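Local coordinates for proximal thread matrix protein 1 (Mytilus galloprovincialis, PDB 4CN9), which binds zinc and serves as a collagen-binding structural protein of the mussel byssus, built on two von Willebrand factor type A domains, at residues E360-V365 against G390-A395; A253-V258 against T295-V300. All blocks are in the same frame, centred on the assembly; numbering follows the deposited sequence.

Overall arrangement
Both contacts lie in the mixed, mostly parallel sheet of the second von Willebrand factor type A domain, their centres about 9 Å apart. Contact 2 comes first along the chain and pairs strand 253-260 with strand 295-302, which helix 272-285 connects in a beta-alpha-beta unit; contact 1 follows, pairing strand 362-369 with strand 391-398, likewise connected by helix 379-388. Strands 253-260 and 362-369 are themselves neighbours, so the four run 295-302, 253-260, 362-369, 391-398 across the sheet. Backbone bonds probably join the two contacts, from Asp254 N to Gln362 O and from Ala256 N to Val364 O. Together they make up the four inner, parallel strands of the domain's six-stranded central sheet, away from the zinc sites.

Contact 1. Residues E360-V365 against G390-A395; sequences EVQKVV and GVVIVA
Val392 N donates to Lys363 O (3.0 Å), Val365 N to Val392 O (2.9 Å) and Val394 N to Val365 O (2.8 Å), joining strands 362-365 and 391-395 in parallel. The strand axes cross at -27°, and Val364 pairs with Val392, Val365 with Ile393. Lys363 O takes a second bond from Gln362 NE2 (3.0 Å), which reaches it from the face of the carbonyl plane opposite Val392 N. Gln362 CG is anti to the backbone N (chi1 -177°) and a bend at chi2 turns CD; NE2 ends above the Lys363 carbonyl, beside Val392 CG2 (3.5 Å). NE2 also donates to a water that bridges to Gly390 O, while Gln362 OE1 accepts from Cys441 N. An alanine here would probably leave Lys363 O with one amide donor fewer, deprive that water and Cys441 N of a partner, and open a gap beside Val392. The pairing belongs to a right-handed beta-alpha-beta crossover of the Rossmann-like von Willebrand A fold; Gly390 ends helix 379-388 in a Schellman motif on the way into the second strand. A second water accepts from Lys363 N and NZ and donates to Gly390 O, tying the lysine chain to this turn. Lys363 bends at chi3 and chi4, and its side chain crosses that of Val391 at about a right angle, Lys363 CE meeting Val391 CG2 at 3.8 Å. Val391 turns its other methyl, CG1, to Val365 CG2 (3.8 Å). Leu386 of helix 379-388 packs against Val391 and Ile393 on this face.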
# COMPACT_ATOMS: atom_id res chain seq x y z
N GLU A 360 17.11 0.92 8.75
CA GLU A 360 17.10 1.48 7.39
C GLU A 360 16.68 0.44 6.35
O GLU A 360 16.59 0.72 5.16
CB GLU A 360 18.49 2.03 7.03
CG GLU A 360 19.31 1.06 6.17
CD GLU A 360 20.78 1.07 6.51
OE1 GLU A 360 21.17 1.74 7.49
OE2 GLU A 360 21.55 0.39 5.79
N VAL A 361 16.40 -0.77 6.83
CA VAL A 361 16.12 -1.90 5.96
C VAL A 361 14.61 -2.12 5.85
O VAL A 361 13.88 -1.87 6.80
CB VAL A 361 16.81 -3.16 6.54
CG1 VAL A 361 16.33 -4.41 5.87
CG2 VAL A 361 18.33 -3.03 6.44
N GLN A 362 14.15 -2.55 4.68
CA GLN A 362 12.75 -2.91 4.50
C GLN A 362 12.34 -4.08 5.41
O GLN A 362 13.03 -5.09 5.45
CB GLN A 362 12.50 -3.36 3.07
CG GLN A 362 11.05 -3.68 2.81
CD GLN A 362 10.17 -2.47 3.01
OE1 GLN A 362 10.41 -1.41 2.42
NE2 GLN A 362 9.16 -2.60 3.86
N LYS A 363 11.22 -3.94 6.09
CA LYS A 363 10.70 -5.00 6.96
C LYS A 363 9.43 -5.56 6.33
O LYS A 363 8.59 -4.80 5.85
CB LYS A 363 10.41 -4.47 8.36
CG LYS A 363 11.65 -3.98 9.11
CD LYS A 363 11.31 -3.40 10.48
CE LYS A 363 10.46 -2.14 10.37
NZ LYS A 363 11.18 -1.00 9.74
N VAL A 364 9.32 -6.89 6.33
CA VAL A 364 8.20 -7.58 5.72
C VAL A 364 7.74 -8.74 6.62
O VAL A 364 8.56 -9.45 7.19
CB VAL A 364 8.57 -8.19 4.33
CG1 VAL A 364 7.35 -8.81 3.66
CG2 VAL A 364 9.19 -7.12 3.41
N VAL A 365 6.44 -8.90 6.75
CA VAL A 365 5.86 -10.10 7.33
C VAL A 365 5.05 -10.81 6.28
O VAL A 365 4.23 -10.22 5.58
CB VAL A 365 4.91 -9.77 8.52
CG1 VAL A 365 4.02 -10.98 8.84
CG2 VAL A 365 5.71 -9.35 9.75
N GLY A 390 6.54 0.68 9.82
CA GLY A 390 7.11 0.47 8.50
C GLY A 390 7.12 -0.96 7.99
O GLY A 390 7.70 -1.25 6.94
N VAL A 391 6.47 -1.87 8.71
CA VAL A 391 6.43 -3.27 8.27
C VAL A 391 5.36 -3.43 7.19
O VAL A 391 4.20 -3.04 7.38
CB VAL A 391 6.15 -4.22 9.44
CG1 VAL A 391 6.06 -5.67 8.96
CG2 VAL A 391 7.20 -4.07 10.51
N VAL A 392 5.74 -4.00 6.05
CA VAL A 392 4.78 -4.36 5.03
C VAL A 392 4.28 -5.78 5.29
O VAL A 392 5.08 -6.69 5.45
CB VAL A 392 5.39 -4.29 3.62
CG1 VAL A 392 4.43 -4.87 2.60
CG2 VAL A 392 5.76 -2.86 3.27
N ILE A 393 2.96 -5.96 5.34
CA ILE A 393 2.38 -7.26 5.67
C ILE A 393 1.62 -7.89 4.51
O ILE A 393 0.70 -7.28 3.92
CB ILE A 393 1.44 -7.17 6.90
CG1 ILE A 393 2.18 -6.52 8.08
CG2 ILE A 393 0.92 -8.55 7.26
CD1 ILE A 393 1.32 -6.32 9.32
N VAL A 394 2.01 -9.12 4.19
CA VAL A 394 1.34 -9.94 3.20
C VAL A 394 0.58 -11.06 3.96
O VAL A 394 1.14 -11.64 4.88
CB VAL A 394 2.39 -10.56 2.26
CG1 VAL A 394 1.75 -11.52 1.27
CG2 VAL A 394 3.16 -9.46 1.54
N ALA A 395 -0.68 -11.32 3.59
CA ALA A 395 -1.55 -12.27 4.29
C ALA A 395 -2.09 -13.35 3.34
O ALA A 395 -2.73 -13.03 2.34
CB ALA A 395 -2.73 -11.54 4.95
O HOH W 1 7.58 0.07 4.11
O HOH W 2 10.47 -1.17 6.73

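Contact 2. Residues A253-V258 against T295-V300; sequences ADIAFV and TQFAVV
The rings of Phe257 and Phe297 lie nearly parallel, planes at 7°, but are slid so far apart (centroids 5.7 Å) that they barely overlap; Phe257 CE2 touches Phe297 CD1 at 3.6 Å. The Phe297 ring stands alongside Ile255 (Ile255 CB is 3.6 Å from Phe297 CD1) and meets Phe287 edge-to-face. Val284 of helix 272-285 packs against both phenylalanines. The second pair of flat groups, the Asp254 carboxylate and the Gln296 amide, lies on the other face of the sheet, side by side with planes 33° apart. Gln296 NE2 donates to Asp254 OD1 (3.1 Å) in a nearly straight bond, reaching the oxygen on its syn side but 33° out of the carboxylate plane. Arg358 forms a salt bridge to the same OD1, and Lys313 NZ donates to Gln296 OE1, so neighbouring positive charges would be expected to stabilise the anion and polarise the amide. Helix 272-285 connects the two strands in a beta-alpha-beta unit of the von Willebrand A fold. The strands run parallel; the backbone ladder starts with Gln296 N donating to Ala253 O and ends with Val300 N donating to Phe257 O (2.9 Å). Next to the Asp254-Gln296 pair on their face, Ala256 CB and Ala298 CB stand 4.3 Å apart, and both methyls pack against Val349 of helix 338-349. Thr295 CG2 meets Ile255 CG1 at 3.7 Å.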
# COMPACT_ATOMS: atom_id res chain seq x y z
N ALA A 253 16.74 -6.44 3.27
CA ALA A 253 15.41 -6.62 3.85
C ALA A 253 15.44 -7.59 5.04
O ALA A 253 16.30 -8.48 5.11
CB ALA A 253 14.44 -7.09 2.80
N ASP A 254 14.50 -7.39 5.96
CA ASP A 254 14.30 -8.29 7.11
C ASP A 254 12.91 -8.90 6.95
O ASP A 254 11.91 -8.17 7.00
CB ASP A 254 14.37 -7.55 8.44
CG ASP A 254 15.79 -7.12 8.83
OD1 ASP A 254 16.79 -7.76 8.41
OD2 ASP A 254 15.87 -6.14 9.59
N ILE A 255 12.86 -10.21 6.75
CA ILE A 255 11.62 -10.89 6.39
C ILE A 255 11.22 -11.92 7.43
O ILE A 255 11.96 -12.88 7.68
CB ILE A 255 11.76 -11.68 5.07
CG1 ILE A 255 12.39 -10.84 3.96
CG2 ILE A 255 10.41 -12.23 4.62
CD1 ILE A 255 11.50 -9.82 3.40
N ALA A 256 10.04 -11.76 7.99
CA ALA A 256 9.54 -12.73 8.95
C ALA A 256 8.37 -13.55 8.41
O ALA A 256 7.33 -12.99 8.02
CB ALA A 256 9.16 -12.04 10.26
N PHE A 257 8.54 -14.87 8.39
CA PHE A 257 7.42 -15.77 8.14
C PHE A 257 6.69 -15.98 9.46
O PHE A 257 7.29 -16.38 10.45
CB PHE A 257 7.89 -17.14 7.65
CG PHE A 257 8.52 -17.10 6.29
CD1 PHE A 257 7.75 -16.89 5.17
CD2 PHE A 257 9.88 -17.31 6.14
CE1 PHE A 257 8.34 -16.87 3.91
CE2 PHE A 257 10.47 -17.29 4.89
CZ PHE A 257 9.70 -17.07 3.77
N VAL A 258 5.40 -15.70 9.46
CA VAL A 258 4.58 -15.90 10.64
C VAL A 258 3.53 -16.90 10.22
O VAL A 258 2.58 -16.55 9.50
CB VAL A 258 3.92 -14.59 11.08
CG1 VAL A 258 3.03 -14.83 12.29
CG2 VAL A 258 5.00 -13.53 11.37
N THR A 295 19.55 -10.21 2.76
CA THR A 295 18.23 -10.49 3.31
C THR A 295 18.35 -11.40 4.52
O THR A 295 19.00 -12.45 4.49
CB THR A 295 17.36 -11.16 2.26
OG1 THR A 295 17.49 -10.44 1.03
CG2 THR A 295 15.89 -11.21 2.71
N GLN A 296 17.71 -10.98 5.60
CA GLN A 296 17.67 -11.79 6.81
C GLN A 296 16.26 -12.33 6.95
O GLN A 296 15.30 -11.66 6.56
CB GLN A 296 18.06 -10.94 8.00
CG GLN A 296 19.53 -10.60 8.00
CD GLN A 296 20.00 -9.95 9.28
OE1 GLN A 296 21.03 -10.33 9.84
NE2 GLN A 296 19.25 -8.96 9.76
N PHE A 297 16.15 -13.54 7.47
CA PHE A 297 14.86 -14.20 7.65
C PHE A 297 14.63 -14.59 9.11
O PHE A 297 15.56 -14.86 9.84
CB PHE A 297 14.79 -15.45 6.78
CG PHE A 297 14.53 -15.17 5.32
CD1 PHE A 297 13.25 -14.99 4.86
CD2 PHE A 297 15.58 -15.08 4.43
CE1 PHE A 297 13.00 -14.72 3.52
CE2 PHE A 297 15.33 -14.82 3.09
CZ PHE A 297 14.05 -14.63 2.64
N ALA A 298 13.37 -14.64 9.52
CA ALA A 298 12.99 -15.13 10.84
C ALA A 298 11.70 -15.95 10.69
O ALA A 298 10.96 -15.77 9.72
CB ALA A 298 12.76 -13.95 11.78
N VAL A 299 11.46 -16.85 11.64
CA VAL A 299 10.21 -17.60 11.68
C VAL A 299 9.54 -17.52 13.05
O VAL A 299 10.18 -17.73 14.10
CB VAL A 299 10.44 -19.09 11.33
CG1 VAL A 299 9.24 -19.95 11.77
CG2 VAL A 299 10.70 -19.25 9.84
N VAL A 300 8.24 -17.19 13.02
CA VAL A 300 7.35 -17.27 14.17
C VAL A 300 6.23 -18.21 13.78
O VAL A 300 5.72 -18.12 12.68
CB VAL A 300 6.75 -15.89 14.50
CG1 VAL A 300 5.71 -15.98 15.62
CG2 VAL A 300 7.84 -14.91 14.90